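Local atomic coordinates of translation initiation factor eIF2B, subunit delta (Archaeoglobus fulgidus, PDB entry 1T5O), a protein that probably interconverts methylthioribose-1-phosphate and methylthioribulose-1-phosphate, an isomerisation on the route to methionine. Residues A[51-56]-A[122-126]. Numbering follows the deposited sequence.
Sequences EAAGAY and AEKLA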
loop_
_atom_site.group_PDB
_atom_site.type_symbol
_atom_site.label_atom_id
_atom_site.label_comp_id
_atom_site.label_asym_id
_atom_site.label_seq_id
_atom_site.Cartn_x
_atom_site.Cartn_y
_atom_site.Cartn_z
ATOM N N GLU A 51 0.799 -23.913 -15.526
ATOM C CA GLU A 51 0.408 -25.248 -15.932
ATOM C C GLU A 51 0.898 -25.431 -17.359
ATOM O O GLU A 51 1.476 -26.459 -17.704
ATOM C CB GLU A 51 -1.112 -25.434 -15.898
ATOM C CG GLU A 51 -1.504 -26.884 -16.172
ATOM C CD GLU A 51 -2.965 -27.042 -16.499
ATOM O OE1 GLU A 51 -3.649 -26.014 -16.640
ATOM O OE2 GLU A 51 -3.433 -28.190 -16.635
ATOM N N ALA A 52 0.652 -24.415 -18.182
ATOM C CA ALA A 52 1.078 -24.449 -19.570
ATOM C C ALA A 52 2.611 -24.492 -19.631
ATOM O O ALA A 52 3.189 -25.129 -20.520
ATOM C CB ALA A 52 0.522 -23.216 -20.320
ATOM N N ALA A 53 3.274 -23.825 -18.686
ATOM C CA ALA A 53 4.736 -23.843 -18.651
ATOM C C ALA A 53 5.220 -25.273 -18.381
ATOM O O ALA A 53 6.161 -25.760 -19.020
ATOM C CB ALA A 53 5.262 -22.903 -17.566
ATOM N N GLY A 54 4.574 -25.939 -17.424
ATOM C CA GLY A 54 4.930 -27.308 -17.102
ATOM C C GLY A 54 4.798 -28.229 -18.307
ATOM O O GLY A 54 5.703 -29.013 -18.588
ATOM N N ALA A 55 3.674 -28.133 -19.017
ATOM C CA ALA A 55 3.422 -28.968 -20.199
ATOM C C ALA A 55 4.344 -28.643 -21.367
ATOM O O ALA A 55 4.880 -29.545 -22.002
ATOM C CB ALA A 55 1.962 -28.837 -20.641
ATOM N N TYR A 56 4.516 -27.361 -21.674
ATOM C CA TYR A 56 5.400 -26.999 -22.778
ATOM C C TYR A 56 6.818 -27.388 -22.391
ATOM O O TYR A 56 7.655 -27.645 -23.258
ATOM C CB TYR A 56 5.346 -25.500 -23.071
ATOM C CG TYR A 56 4.108 -25.066 -23.826
ATOM C CD1 TYR A 56 3.721 -25.708 -25.007
ATOM C CD2 TYR A 56 3.356 -23.981 -23.395
ATOM C CE1 TYR A 56 2.610 -25.266 -25.741
ATOM C CE2 TYR A 56 2.253 -23.526 -24.114
ATOM C CZ TYR A 56 1.884 -24.165 -25.280
ATOM O OH TYR A 56 0.794 -23.704 -25.981
ATOM N N ALA A 122 0.384 -30.397 -24.434
ATOM C CA ALA A 122 0.660 -29.055 -23.935
ATOM C C ALA A 122 -0.212 -28.020 -24.647
ATOM O O ALA A 122 -0.766 -27.118 -24.008
ATOM C CB ALA A 122 2.156 -28.714 -24.119
ATOM N N GLU A 123 -0.345 -28.139 -25.967
ATOM C CA GLU A 123 -1.169 -27.185 -26.713
ATOM C C GLU A 123 -2.645 -27.317 -26.362
ATOM O O GLU A 123 -3.373 -26.325 -26.338
ATOM C CB GLU A 123 -0.976 -27.359 -28.218
ATOM C CG GLU A 123 0.445 -27.089 -28.641
ATOM C CD GLU A 123 0.578 -26.813 -30.119
ATOM O OE1 GLU A 123 0.288 -27.721 -30.926
ATOM O OE2 GLU A 123 0.972 -25.680 -30.468
ATOM N N LYS A 124 -3.079 -28.538 -26.085
ATOM C CA LYS A 124 -4.466 -28.785 -25.718
ATOM C C LYS A 124 -4.764 -28.165 -24.346
ATOM O O LYS A 124 -5.811 -27.550 -24.149
ATOM C CB LYS A 124 -4.736 -30.292 -25.678
ATOM C CG LYS A 124 -6.110 -30.695 -25.127
ATOM C CD LYS A 124 -6.118 -32.197 -24.853
ATOM C CE LYS A 124 -7.456 -32.712 -24.320
ATOM N NZ LYS A 124 -7.297 -34.154 -23.926
ATOM N N LEU A 125 -3.841 -28.325 -23.406
ATOM C CA LEU A 125 -4.024 -27.773 -22.079
ATOM C C LEU A 125 -4.086 -26.248 -22.120
ATOM O O LEU A 125 -4.879 -25.647 -21.399
ATOM C CB LEU A 125 -2.900 -28.211 -21.136
ATOM C CG LEU A 125 -2.817 -29.705 -20.803
ATOM C CD1 LEU A 125 -1.623 -29.945 -19.882
ATOM C CD2 LEU A 125 -4.108 -30.175 -20.137
ATOM N N ALA A 126 -3.259 -25.627 -22.961
ATOM C CA ALA A 126 -3.252 -24.164 -23.063
ATOM C C ALA A 126 -4.560 -23.677 -23.695
ATOM O O ALA A 126 -5.130 -22.683 -23.266
ATOM C CB ALA A 126 -2.052 -23.681 -23.887
HETATM O O HOH W 1 -5.405 -25.908 -18.969
HETATM O O HOH W 2 0.390 -22.718 -28.994
#
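Alanines let helices 47-61 and 111-141 lie close here: the short axes of 51-56 and 122-126 run nearly antiparallel (169°) and approach to 8.8 Å. The CB atoms of Ala-55 and Ala-122 touch at 3.5 Å, and their CA atoms are 4.6 Å apart; one turn along 122-126 and one back along 51-56, the CB atoms of Ala-52 and Ala-126 sit 4.4 Å apart. Two larger side chains fill the grooves flanking these small contacts. Leu-125 rests CD1 on Ala-55 CB (3.8 Å), and both its methyl carbons, CD1 and CD2, lie 4.1 Å from Glu-51 OE2. Tyr-56 reaches along the other helix, with CD1 3.5 Å from Ala-122 CB and OH 3.5 Å from Ala-126 CB, while Glu-123 CG meets the ring edge 4.1 Å from CE1. This is alanine-rich antiparallel packing in the helical N-terminal region, apart from the Rossmann-like sheet; Ala-47, a predicted substrate-binding residue, lies one turn before Glu-51. Helix 92-105 packs on the Leu-125 side through Val-96, Arg-100 and Ala-101, whereas Trp-8 of strand 6-8 touches Tyr-56 and Glu-123. Beside the leucine, one water donates to both Glu-51 OE1 (2.9 Å) and Leu-125 O (2.5 Å), bridging the helices.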